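Local structure of nitrate reductase (Ulva prolifera, 5YLY) at residues G120-F123 / S124-E128; E128-E131 / V132-V136; C264-P267 / P268-K271. The protein reduces nitrate to nitrite in the first step of nitrate assimilation, its FAD-bearing cytochrome b5 reductase domain probably taking electrons from NADH. All coordinates share one frame; numbering follows the deposited sequence.

Contact 1 (G120-F123 / S124-E128); sequences GGKF and SQILE. With FAD (flavin-adenine dinucleotide), chain C.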
ATOM      1  N   GLY A 120      -1.172  13.706  17.671  1.00 46.27           N
ATOM      2  CA  GLY A 120      -1.466  12.525  16.863  1.00 43.91           C
ATOM      3  C   GLY A 120      -1.680  12.890  15.408  1.00 46.29           C
ATOM      4  O   GLY A 120      -1.315  13.989  14.981  1.00 47.24           O
ATOM      5  N   GLY A 121      -2.283  11.976  14.660  1.00 40.87           N
ATOM      6  CA  GLY A 121      -2.595  12.157  13.249  1.00 39.24           C
ATOM      7  C   GLY A 121      -4.006  12.670  13.085  1.00 41.72           C
ATOM      8  O   GLY A 121      -4.940  12.106  13.664  1.00 38.85           O
ATOM      9  N   LYS A 122      -4.171  13.761  12.311  1.00 37.87           N
ATOM     10  CA  LYS A 122      -5.472  14.409  12.128  1.00 37.44           C
ATOM     11  C   LYS A 122      -6.577  13.501  11.528  1.00 38.13           C
ATOM     12  O   LYS A 122      -7.610  13.304  12.168  1.00 36.08           O
ATOM     13  CB  LYS A 122      -5.308  15.702  11.309  1.00 40.97           C
ATOM     14  CG  LYS A 122      -6.545  16.596  11.296  1.00 49.49           C
ATOM     15  CD  LYS A 122      -6.201  18.077  11.180  1.00 55.50           C
ATOM     16  CE  LYS A 122      -5.675  18.512   9.830  1.00 69.15           C
ATOM     17  NZ  LYS A 122      -5.226  19.939   9.851  1.00 73.30           N
ATOM     18  N   PHE A 123      -6.377  12.993  10.307  1.00 33.51           N
ATOM     19  CA  PHE A 123      -7.389  12.217   9.615  1.00 31.48           C
ATOM     20  C   PHE A 123      -7.560  10.788  10.138  1.00 32.00           C
ATOM     21  O   PHE A 123      -8.706  10.310  10.172  1.00 30.06           O
ATOM     22  CB  PHE A 123      -7.153  12.231   8.109  1.00 33.39           C
ATOM     23  CG  PHE A 123      -8.414  11.939   7.332  1.00 34.22           C
ATOM     24  CD1 PHE A 123      -9.499  12.818   7.378  1.00 37.55           C
ATOM     25  CD2 PHE A 123      -8.545  10.756   6.608  1.00 32.37           C
ATOM     26  CE1 PHE A 123     -10.681  12.529   6.690  1.00 38.41           C
ATOM     27  CE2 PHE A 123      -9.712  10.486   5.893  1.00 34.96           C
ATOM     28  CZ  PHE A 123     -10.766  11.384   5.927  1.00 34.73           C
ATOM     29  N   SER A 124      -6.469  10.104  10.565  1.00 29.17           N
ATOM     30  CA  SER A 124      -6.654   8.752  11.127  1.00 27.82           C
ATOM     31  C   SER A 124      -7.528   8.797  12.413  1.00 31.40           C
ATOM     32  O   SER A 124      -8.349   7.902  12.610  1.00 30.01           O
ATOM     33  CB  SER A 124      -5.329   8.031  11.351  1.00 29.47           C
ATOM     34  OG  SER A 124      -4.490   8.757  12.231  1.00 29.48           O
ATOM     35  N   GLN A 125      -7.419   9.875  13.238  1.00 29.00           N
ATOM     36  CA  GLN A 125      -8.282  10.010  14.423  1.00 30.91           C
ATOM     37  C   GLN A 125      -9.712  10.389  13.989  1.00 36.65           C
ATOM     38  O   GLN A 125     -10.676   9.921  14.595  1.00 35.51           O
ATOM     39  CB  GLN A 125      -7.717  11.014  15.444  1.00 33.59           C
ATOM     40  CG  GLN A 125      -6.415  10.560  16.052  1.00 37.61           C
ATOM     41  CD  GLN A 125      -5.824  11.616  16.953  1.00 52.08           C
ATOM     42  OE1 GLN A 125      -6.039  11.606  18.159  1.00 48.32           O
ATOM     43  NE2 GLN A 125      -5.041  12.534  16.398  1.00 42.79           N
ATOM     44  N   ILE A 126      -9.858  11.191  12.902  1.00 34.16           N
ATOM     45  CA  ILE A 126     -11.193  11.514  12.384  1.00 32.93           C
ATOM     46  C   ILE A 126     -11.892  10.209  11.994  1.00 35.34           C
ATOM     47  O   ILE A 126     -13.038   9.990  12.386  1.00 34.52           O
ATOM     48  CB  ILE A 126     -11.135  12.535  11.216  1.00 34.57           C
ATOM     49  CG1 ILE A 126     -10.844  13.953  11.774  1.00 34.74           C
ATOM     50  CG2 ILE A 126     -12.445  12.524  10.395  1.00 34.38           C
ATOM     51  CD1 ILE A 126     -10.325  14.940  10.703  1.00 36.64           C
ATOM     52  N   LEU A 127     -11.191   9.343  11.225  1.00 29.93           N
ATOM     53  CA  LEU A 127     -11.724   8.049  10.807  1.00 27.79           C
ATOM     54  C   LEU A 127     -12.064   7.189  12.020  1.00 29.76           C
ATOM     55  O   LEU A 127     -13.188   6.707  12.124  1.00 27.09           O
ATOM     56  CB  LEU A 127     -10.720   7.317   9.915  1.00 26.98           C
ATOM     57  CG  LEU A 127     -10.470   7.944   8.527  1.00 31.38           C
ATOM     58  CD1 LEU A 127      -9.378   7.144   7.786  1.00 29.92           C
ATOM     59  CD2 LEU A 127     -11.779   7.968   7.695  1.00 33.76           C
ATOM     60  N   GLU A 128     -11.132   7.067  12.979  1.00 28.54           N
ATOM     61  CA  GLU A 128     -11.363   6.267  14.195  1.00 28.60           C
ATOM     62  C   GLU A 128     -12.587   6.761  14.994  1.00 32.53           C
ATOM     63  O   GLU A 128     -13.275   5.952  15.618  1.00 31.43           O
ATOM     64  CB  GLU A 128     -10.089   6.253  15.080  1.00 30.49           C
ATOM     65  CG  GLU A 128     -10.171   5.333  16.307  1.00 36.54           C
ATOM     66  CD  GLU A 128     -10.345   3.849  16.047  1.00 37.83           C
ATOM     67  OE1 GLU A 128     -10.153   3.405  14.893  1.00 29.59           O
ATOM     68  OE2 GLU A 128     -10.641   3.115  17.017  1.00 38.58           O
TER
HETATM   69  PA  FAD C1001      -1.111  13.617   9.920  1.00 42.98           P
HETATM   70  O1A FAD C1001      -1.903  14.595  10.705  1.00 44.96           O
HETATM   71  O2A FAD C1001      -1.041  13.907   8.439  1.00 41.68           O
HETATM   72  O5B FAD C1001       0.364  13.515  10.591  1.00 47.99           O
HETATM   73  C5B FAD C1001       1.538  13.484   9.751  1.00 53.98           C
HETATM   74  C4B FAD C1001       2.467  12.378  10.189  1.00 55.97           C
HETATM   75  O4B FAD C1001       2.811  12.518  11.585  1.00 57.23           O
HETATM   76  C3B FAD C1001       1.916  10.964  10.085  1.00 56.86           C
HETATM   77  O3B FAD C1001       1.933  10.478   8.745  1.00 58.97           O
HETATM   78  C2B FAD C1001       2.854  10.193  11.018  1.00 55.99           C
HETATM   79  O2B FAD C1001       4.037   9.759  10.358  1.00 58.68           O
HETATM   80  C1B FAD C1001       3.186  11.245  12.096  1.00 54.67           C
HETATM   81  N9A FAD C1001       2.519  11.030  13.381  1.00 49.00           N
HETATM   82  C8A FAD C1001       1.504  11.780  13.917  1.00 49.33           C
HETATM   83  N7A FAD C1001       1.067  11.341  15.073  1.00 48.51           N
HETATM   84  C5A FAD C1001       1.840  10.216  15.312  1.00 46.81           C
HETATM   85  C6A FAD C1001       1.832   9.257  16.348  1.00 49.30           C
HETATM   86  N6A FAD C1001       0.873   9.174  17.273  1.00 50.88           N
HETATM   87  N1A FAD C1001       2.762   8.275  16.305  1.00 51.08           N
HETATM   88  C2A FAD C1001       3.607   8.233  15.267  1.00 51.03           C
HETATM   89  N3A FAD C1001       3.672   9.048  14.208  1.00 49.89           N
HETATM   90  C4A FAD C1001       2.756  10.023  14.289  1.00 47.45           C
HETATM   91  N1  FAD C1001      -2.402   5.056   5.559  1.00 26.63           N
HETATM   92  C2  FAD C1001      -3.066   4.004   6.132  1.00 25.22           C
HETATM   93  O2  FAD C1001      -3.184   3.932   7.365  1.00 26.42           O
HETATM   94  N3  FAD C1001      -3.618   3.004   5.314  1.00 24.66           N
HETATM   95  C4  FAD C1001      -3.552   2.963   3.923  1.00 23.99           C
HETATM   96  O4  FAD C1001      -4.137   2.102   3.296  1.00 24.99           O
HETATM   97  C4X FAD C1001      -2.814   4.074   3.325  1.00 25.88           C
HETATM   98  N5  FAD C1001      -2.669   4.093   2.022  1.00 26.54           N
HETATM   99  C5X FAD C1001      -1.929   5.135   1.458  1.00 27.03           C
HETATM  100  C6  FAD C1001      -1.739   5.150   0.069  1.00 28.38           C
HETATM  101  C7  FAD C1001      -1.011   6.170  -0.543  1.00 29.66           C
HETATM  102  C7M FAD C1001      -0.808   6.123  -2.038  1.00 30.08           C
HETATM  103  C8  FAD C1001      -0.450   7.209   0.249  1.00 30.89           C
HETATM  104  C8M FAD C1001       0.306   8.361  -0.387  1.00 29.57           C
HETATM  105  C9  FAD C1001      -0.620   7.182   1.633  1.00 31.90           C
HETATM  106  C9A FAD C1001      -1.359   6.158   2.243  1.00 27.63           C
HETATM  107  N10 FAD C1001      -1.581   6.121   3.656  1.00 26.48           N
HETATM  108  C10 FAD C1001      -2.281   5.082   4.235  1.00 26.78           C
HETATM  109  C1' FAD C1001      -1.201   7.244   4.531  1.00 25.66           C
HETATM  110  C2' FAD C1001      -2.313   8.285   4.678  1.00 30.57           C
HETATM  111  O2' FAD C1001      -2.447   9.053   3.480  1.00 28.23           O
HETATM  112  C3' FAD C1001      -2.081   9.238   5.850  1.00 31.32           C
HETATM  113  O3' FAD C1001      -0.845   9.921   5.681  1.00 34.11           O
HETATM  114  C4' FAD C1001      -2.162   8.575   7.227  1.00 31.84           C
HETATM  115  O4' FAD C1001      -3.482   8.065   7.418  1.00 30.03           O
HETATM  116  C5' FAD C1001      -1.819   9.509   8.372  1.00 32.87           C
HETATM  117  O5' FAD C1001      -2.566  10.734   8.211  1.00 32.16           O
HETATM  118  P   FAD C1001      -3.083  11.575   9.481  1.00 34.96           P
HETATM  119  O1P FAD C1001      -3.947  12.681   9.011  1.00 33.81           O
HETATM  120  O2P FAD C1001      -3.655  10.651  10.529  1.00 33.65           O
HETATM  121  O3P FAD C1001      -1.715  12.143  10.054  1.00 36.82           O
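Q125 folds back onto the carbonyl of G121, the N-cap residue of helix 122-129, whose first turn grips the FAD pyrophosphate in the FAD-binding beta-barrel domain of the ferredoxin reductase-like fold. Among the polar contacts, Q125 NE2 donates to G121 O at 2.8 Å. The acceptor lies in the amide plane of Q125, whereas the donor stands above the carbonyl plane, 60° out of it. A chi1 of -65° turns the chain back toward the cap, and NE2 also bonds E119 O. The backbone bond from L127 N to F123 O, 2.9 Å long, continues the helix.

Apolar packing is carried by F123, whose side chain crosses that of I126 at about a right angle, CD1 meeting I126 CD1 at 4.0 Å. F123 CE2 lies 3.7 Å from L127 CD2, and strands 69-75 and 85-90 supply further neighbours of the ring.

Phosphate binding relies on successive N-H groups and one hydroxyl. K122 N reaches FAD O1A, F123 N reaches FAD O1P at 2.8 Å, and S124 N reaches FAD O2P at 2.9 Å. The helix start probably helps to offset the phosphate charge. K122 NZ itself pairs with E84. S124 OG, which accepts from Y109 N, adds a second bond to the same FAD O2P at 2.7 Å.

Contact 2 (E128-E131 / V132-V136); sequences EALE and VGDTV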
ATOM      1  N   GLU A 128     -11.132   7.067  12.979  1.00 28.54           N
ATOM      2  CA  GLU A 128     -11.363   6.267  14.195  1.00 28.60           C
ATOM      3  C   GLU A 128     -12.587   6.761  14.994  1.00 32.53           C
ATOM      4  O   GLU A 128     -13.275   5.952  15.618  1.00 31.43           O
ATOM      5  CB  GLU A 128     -10.089   6.253  15.080  1.00 30.49           C
ATOM      6  CG  GLU A 128     -10.171   5.333  16.307  1.00 36.54           C
ATOM      7  CD  GLU A 128     -10.345   3.849  16.047  1.00 37.83           C
ATOM      8  OE1 GLU A 128     -10.153   3.405  14.893  1.00 29.59           O
ATOM      9  OE2 GLU A 128     -10.641   3.115  17.017  1.00 38.58           O
ATOM     10  N   ALA A 129     -12.879   8.078  14.942  1.00 29.53           N
ATOM     11  CA  ALA A 129     -14.018   8.628  15.678  1.00 31.36           C
ATOM     12  C   ALA A 129     -15.349   8.389  14.949  1.00 33.14           C
ATOM     13  O   ALA A 129     -16.405   8.597  15.547  1.00 33.32           O
ATOM     14  CB  ALA A 129     -13.809  10.117  15.956  1.00 33.68           C
ATOM     15  N   LEU A 130     -15.308   7.909  13.674  1.00 28.04           N
ATOM     16  CA  LEU A 130     -16.554   7.667  12.932  1.00 27.89           C
ATOM     17  C   LEU A 130     -17.378   6.561  13.516  1.00 31.12           C
ATOM     18  O   LEU A 130     -16.824   5.598  14.040  1.00 29.99           O
ATOM     19  CB  LEU A 130     -16.291   7.313  11.469  1.00 28.06           C
ATOM     20  CG  LEU A 130     -15.638   8.356  10.566  1.00 34.98           C
ATOM     21  CD1 LEU A 130     -15.524   7.823   9.197  1.00 35.37           C
ATOM     22  CD2 LEU A 130     -16.440   9.695  10.545  1.00 40.22           C
ATOM     23  N   GLU A 131     -18.706   6.705  13.443  1.00 29.46           N
ATOM     24  CA  GLU A 131     -19.616   5.647  13.880  1.00 28.80           C
ATOM     25  C   GLU A 131     -20.231   5.055  12.609  1.00 31.35           C
ATOM     26  O   GLU A 131     -20.308   5.752  11.595  1.00 31.21           O
ATOM     27  CB  GLU A 131     -20.718   6.173  14.812  1.00 31.04           C
ATOM     28  CG  GLU A 131     -20.202   6.666  16.167  1.00 33.73           C
ATOM     29  CD  GLU A 131     -19.548   5.636  17.078  1.00 51.11           C
ATOM     30  OE1 GLU A 131     -19.773   4.418  16.895  1.00 48.77           O
ATOM     31  OE2 GLU A 131     -18.827   6.057  18.008  1.00 59.89           O
ATOM     32  N   VAL A 132     -20.633   3.775  12.646  1.00 28.06           N
ATOM     33  CA  VAL A 132     -21.300   3.141  11.504  1.00 26.69           C
ATOM     34  C   VAL A 132     -22.498   4.024  11.155  1.00 32.33           C
ATOM     35  O   VAL A 132     -23.215   4.503  12.061  1.00 32.74           O
ATOM     36  CB  VAL A 132     -21.703   1.679  11.876  1.00 28.39           C
ATOM     37  CG1 VAL A 132     -22.763   1.114  10.914  1.00 28.34           C
ATOM     38  CG2 VAL A 132     -20.463   0.776  11.921  1.00 26.95           C
ATOM     39  N   GLY A 133     -22.647   4.304   9.866  1.00 28.35           N
ATOM     40  CA  GLY A 133     -23.708   5.178   9.366  1.00 29.41           C
ATOM     41  C   GLY A 133     -23.190   6.554   8.978  1.00 34.41           C
ATOM     42  O   GLY A 133     -23.866   7.275   8.238  1.00 35.07           O
ATOM     43  N   ASP A 134     -21.989   6.942   9.477  1.00 31.17           N
ATOM     44  CA  ASP A 134     -21.368   8.232   9.122  1.00 30.86           C
ATOM     45  C   ASP A 134     -20.796   8.096   7.711  1.00 34.14           C
ATOM     46  O   ASP A 134     -20.550   6.973   7.247  1.00 32.25           O
ATOM     47  CB  ASP A 134     -20.226   8.593  10.101  1.00 31.48           C
ATOM     48  CG  ASP A 134     -20.673   8.938  11.502  1.00 40.68           C
ATOM     49  OD1 ASP A 134     -21.909   9.039  11.726  1.00 42.63           O
ATOM     50  OD2 ASP A 134     -19.786   9.091  12.397  1.00 39.85           O
ATOM     51  N   THR A 135     -20.558   9.225   7.038  1.00 32.25           N
ATOM     52  CA  THR A 135     -20.042   9.182   5.674  1.00 31.53           C
ATOM     53  C   THR A 135     -18.727   9.917   5.503  1.00 36.48           C
ATOM     54  O   THR A 135     -18.360  10.762   6.316  1.00 35.81           O
ATOM     55  CB  THR A 135     -21.083   9.801   4.706  1.00 37.25           C
ATOM     56  OG1 THR A 135     -21.252  11.182   5.052  1.00 40.82           O
ATOM     57  CG2 THR A 135     -22.429   9.072   4.731  1.00 34.89           C
ATOM     58  N   VAL A 136     -18.026   9.597   4.406  1.00 31.11           N
ATOM     59  CA  VAL A 136     -16.816  10.287   3.964  1.00 30.18           C
ATOM     60  C   VAL A 136     -17.021  10.559   2.480  1.00 33.74           C
ATOM     61  O   VAL A 136     -17.913   9.974   1.857  1.00 33.31           O
ATOM     62  CB  VAL A 136     -15.498   9.505   4.192  1.00 31.57           C
ATOM     63  CG1 VAL A 136     -15.241   9.234   5.674  1.00 31.42           C
ATOM     64  CG2 VAL A 136     -15.447   8.218   3.336  1.00 28.59           C
TER
HETATM   65  O   HOH W   1     -20.323   2.371  15.193  1.00 29.85           O
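D134 points its carboxylate back at the backbone of E131 across a type II beta turn, E131 to D134, that links helix 122-129 to strand 135-142 of the antiparallel FAD-domain sheet. A chi1 of -69° swings the carboxylate back toward the start of the turn, which brings OD2 to 2.8 Å from E131 N. The bond is straight, with an N-H...O angle of 179°, but the donor meets OD2 from above the carboxylate plane, 63° out of it. In return D134 N donates to E131 O at 3.0 Å, so the two residues are clasped by two bonds. G133 takes the third position of the turn with a positive phi, as suits glycine.

L130 runs obliquely past D134, its CD2 methyl 3.9 Å from D134 OD2. The other methyl of L130 goes to V136, the side chains crossing at about a right angle with CD1 and V136 CG1 3.8 Å apart. F53 of strand 48-54 touches both, so L130 of the connection packs on side chains of the sheet.

On the exposed side, the E131 chain bends at chi2, and a water bridges its carboxylate to the next peptide: the water donates to E131 OE1 at 2.7 Å and accepts from V132 N at 2.9 Å.

Contact 3 (C264-P267 / P268-K271); sequences CGPP and PMLK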
ATOM      1  N   CYS A 264       6.874   2.930  -1.968  1.00 30.38           N
ATOM      2  CA  CYS A 264       5.925   3.747  -1.233  1.00 30.34           C
ATOM      3  C   CYS A 264       6.310   3.786   0.222  1.00 34.92           C
ATOM      4  O   CYS A 264       6.402   2.755   0.883  1.00 32.27           O
ATOM      5  CB  CYS A 264       4.482   3.292  -1.429  1.00 30.28           C
ATOM      6  SG  CYS A 264       3.273   4.475  -0.780  1.00 34.31           S
ATOM      7  N   GLY A 265       6.572   4.981   0.700  1.00 33.55           N
ATOM      8  CA  GLY A 265       6.954   5.173   2.084  1.00 33.80           C
ATOM      9  C   GLY A 265       7.290   6.608   2.384  1.00 39.23           C
ATOM     10  O   GLY A 265       7.199   7.464   1.496  1.00 38.17           O
ATOM     11  N   PRO A 266       7.744   6.879   3.629  1.00 38.25           N
ATOM     12  CA  PRO A 266       8.112   8.259   3.991  1.00 40.26           C
ATOM     13  C   PRO A 266       9.144   8.843   3.015  1.00 47.03           C
ATOM     14  O   PRO A 266      10.073   8.129   2.596  1.00 45.67           O
ATOM     15  CB  PRO A 266       8.680   8.115   5.403  1.00 42.45           C
ATOM     16  CG  PRO A 266       7.988   6.913   5.954  1.00 44.17           C
ATOM     17  CD  PRO A 266       7.907   5.962   4.776  1.00 39.16           C
ATOM     18  N   PRO A 267       8.959  10.114   2.575  1.00 46.35           N
ATOM     19  CA  PRO A 267       9.907  10.701   1.621  1.00 48.22           C
ATOM     20  C   PRO A 267      11.393  10.535   1.980  1.00 51.32           C
ATOM     21  O   PRO A 267      12.125  10.173   1.058  1.00 49.23           O
ATOM     22  CB  PRO A 267       9.474  12.174   1.547  1.00 52.24           C
ATOM     23  CG  PRO A 267       8.002  12.122   1.874  1.00 54.34           C
ATOM     24  CD  PRO A 267       7.888  11.073   2.930  1.00 48.52           C
ATOM     25  N   PRO A 268      11.875  10.716   3.255  1.00 49.90           N
ATOM     26  CA  PRO A 268      13.321  10.550   3.513  1.00 50.27           C
ATOM     27  C   PRO A 268      13.819   9.133   3.261  1.00 51.17           C
ATOM     28  O   PRO A 268      14.889   8.975   2.685  1.00 50.03           O
ATOM     29  CB  PRO A 268      13.487  10.956   4.981  1.00 52.76           C
ATOM     30  CG  PRO A 268      12.271  11.720   5.322  1.00 57.14           C
ATOM     31  CD  PRO A 268      11.181  11.123   4.501  1.00 51.34           C
ATOM     32  N   MET A 269      13.014   8.109   3.631  1.00 46.06           N
ATOM     33  CA  MET A 269      13.356   6.700   3.417  1.00 44.56           C
ATOM     34  C   MET A 269      13.582   6.406   1.921  1.00 45.69           C
ATOM     35  O   MET A 269      14.561   5.758   1.568  1.00 44.27           O
ATOM     36  CB  MET A 269      12.249   5.789   3.991  1.00 44.34           C
ATOM     37  CG  MET A 269      12.575   4.311   3.934  1.00 47.55           C
ATOM     38  SD  MET A 269      11.098   3.252   4.093  1.00 49.74           S
ATOM     39  CE  MET A 269      10.865   3.299   5.878  1.00 48.20           C
ATOM     40  N   LEU A 270      12.693   6.910   1.058  1.00 40.92           N
ATOM     41  CA  LEU A 270      12.758   6.687  -0.377  1.00 39.76           C
ATOM     42  C   LEU A 270      13.962   7.388  -1.015  1.00 43.53           C
ATOM     43  O   LEU A 270      14.718   6.773  -1.768  1.00 43.29           O
ATOM     44  CB  LEU A 270      11.466   7.158  -1.054  1.00 38.65           C
ATOM     45  CG  LEU A 270      10.140   6.446  -0.697  1.00 40.52           C
ATOM     46  CD1 LEU A 270       9.071   6.767  -1.717  1.00 40.21           C
ATOM     47  CD2 LEU A 270      10.306   4.927  -0.575  1.00 40.06           C
ATOM     48  N   LYS A 271      14.119   8.686  -0.736  1.00 41.44           N
ATOM     49  CA  LYS A 271      15.162   9.479  -1.352  1.00 43.13           C
ATOM     50  C   LYS A 271      16.580   9.105  -0.880  1.00 47.31           C
ATOM     51  O   LYS A 271      17.526   9.121  -1.677  1.00 48.23           O
ATOM     52  CB  LYS A 271      14.880  10.981  -1.107  1.00 46.08           C
ATOM     53  CG  LYS A 271      15.814  11.910  -1.866  1.00 50.69           C
ATOM     54  CD  LYS A 271      15.447  13.373  -1.674  1.00 48.03           C
ATOM     55  CE  LYS A 271      16.395  14.249  -2.447  1.00 57.99           C
ATOM     56  NZ  LYS A 271      15.930  15.650  -2.433  1.00 63.97           N
TER
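The strand-to-helix junction of the NAD-binding domain, an alpha/beta fold with a parallel sheet, carries the CGPP sequence characteristic of this reductase family: strand 259-264 ends at C264, and P266 is the N-cap of helix 267-280. M269 runs alongside the P266 ring in the same direction, its CE lying 4.1 Å from P266 CD. A chi1 of -175° sends the M269 chain out past the cap, and a bend at chi3 carries the terminal methyl to the proline ring.

L270 instead directs its branch back over the incoming backbone. Its CD1 lies 3.8 Å from G265 O, while CD2 comes within 3.9 Å of G265 N, so the two methyls lie against the glycine's peptide atoms.

P266 at the N-cap and P267 and P268 in the first turn lack N-H groups, at positions where the i to i-4 pattern of the helix uses none. P267 and P268 set their rings alongside one another, with P267 CB and P268 CD 3.6 Å apart, and P266 CB also approaches P268 CD.

C264 points away from the helix start; it touches P176 and M177 of helix 174-185 and approaches the FAD. In related reductases the cysteine of this motif lies near the nicotinamide site, and the position of C264 beside the FAD is consistent with that.

Backbone bonds then begin the helix: L270 N donates to P266 O at 3.3 Å, and K271 N to P267 O at 3.1 Å with an N-H...O angle of 172°.

Overall arrangement
Contacts 1 and 2 are consecutive on the chain: helix 122-129 starts at the FAD pyrophosphate in contact 1 and leads into the turn of contact 2, E128 belonging to both. Their centres are 12 Å apart, and they touch where L127 CD2 packs on V136 CG1 at 4.2 Å. Contact 3 belongs to the NAD-binding domain, its centre 21 Å from that of contact 1 and 30 Å from that of contact 2. FAD connects the arrangement: contact 1 binds its phosphates directly, the C264 side chain of contact 3 comes to about 5 Å from it, and the V136 side chain of contact 2 stays about 12 Å away.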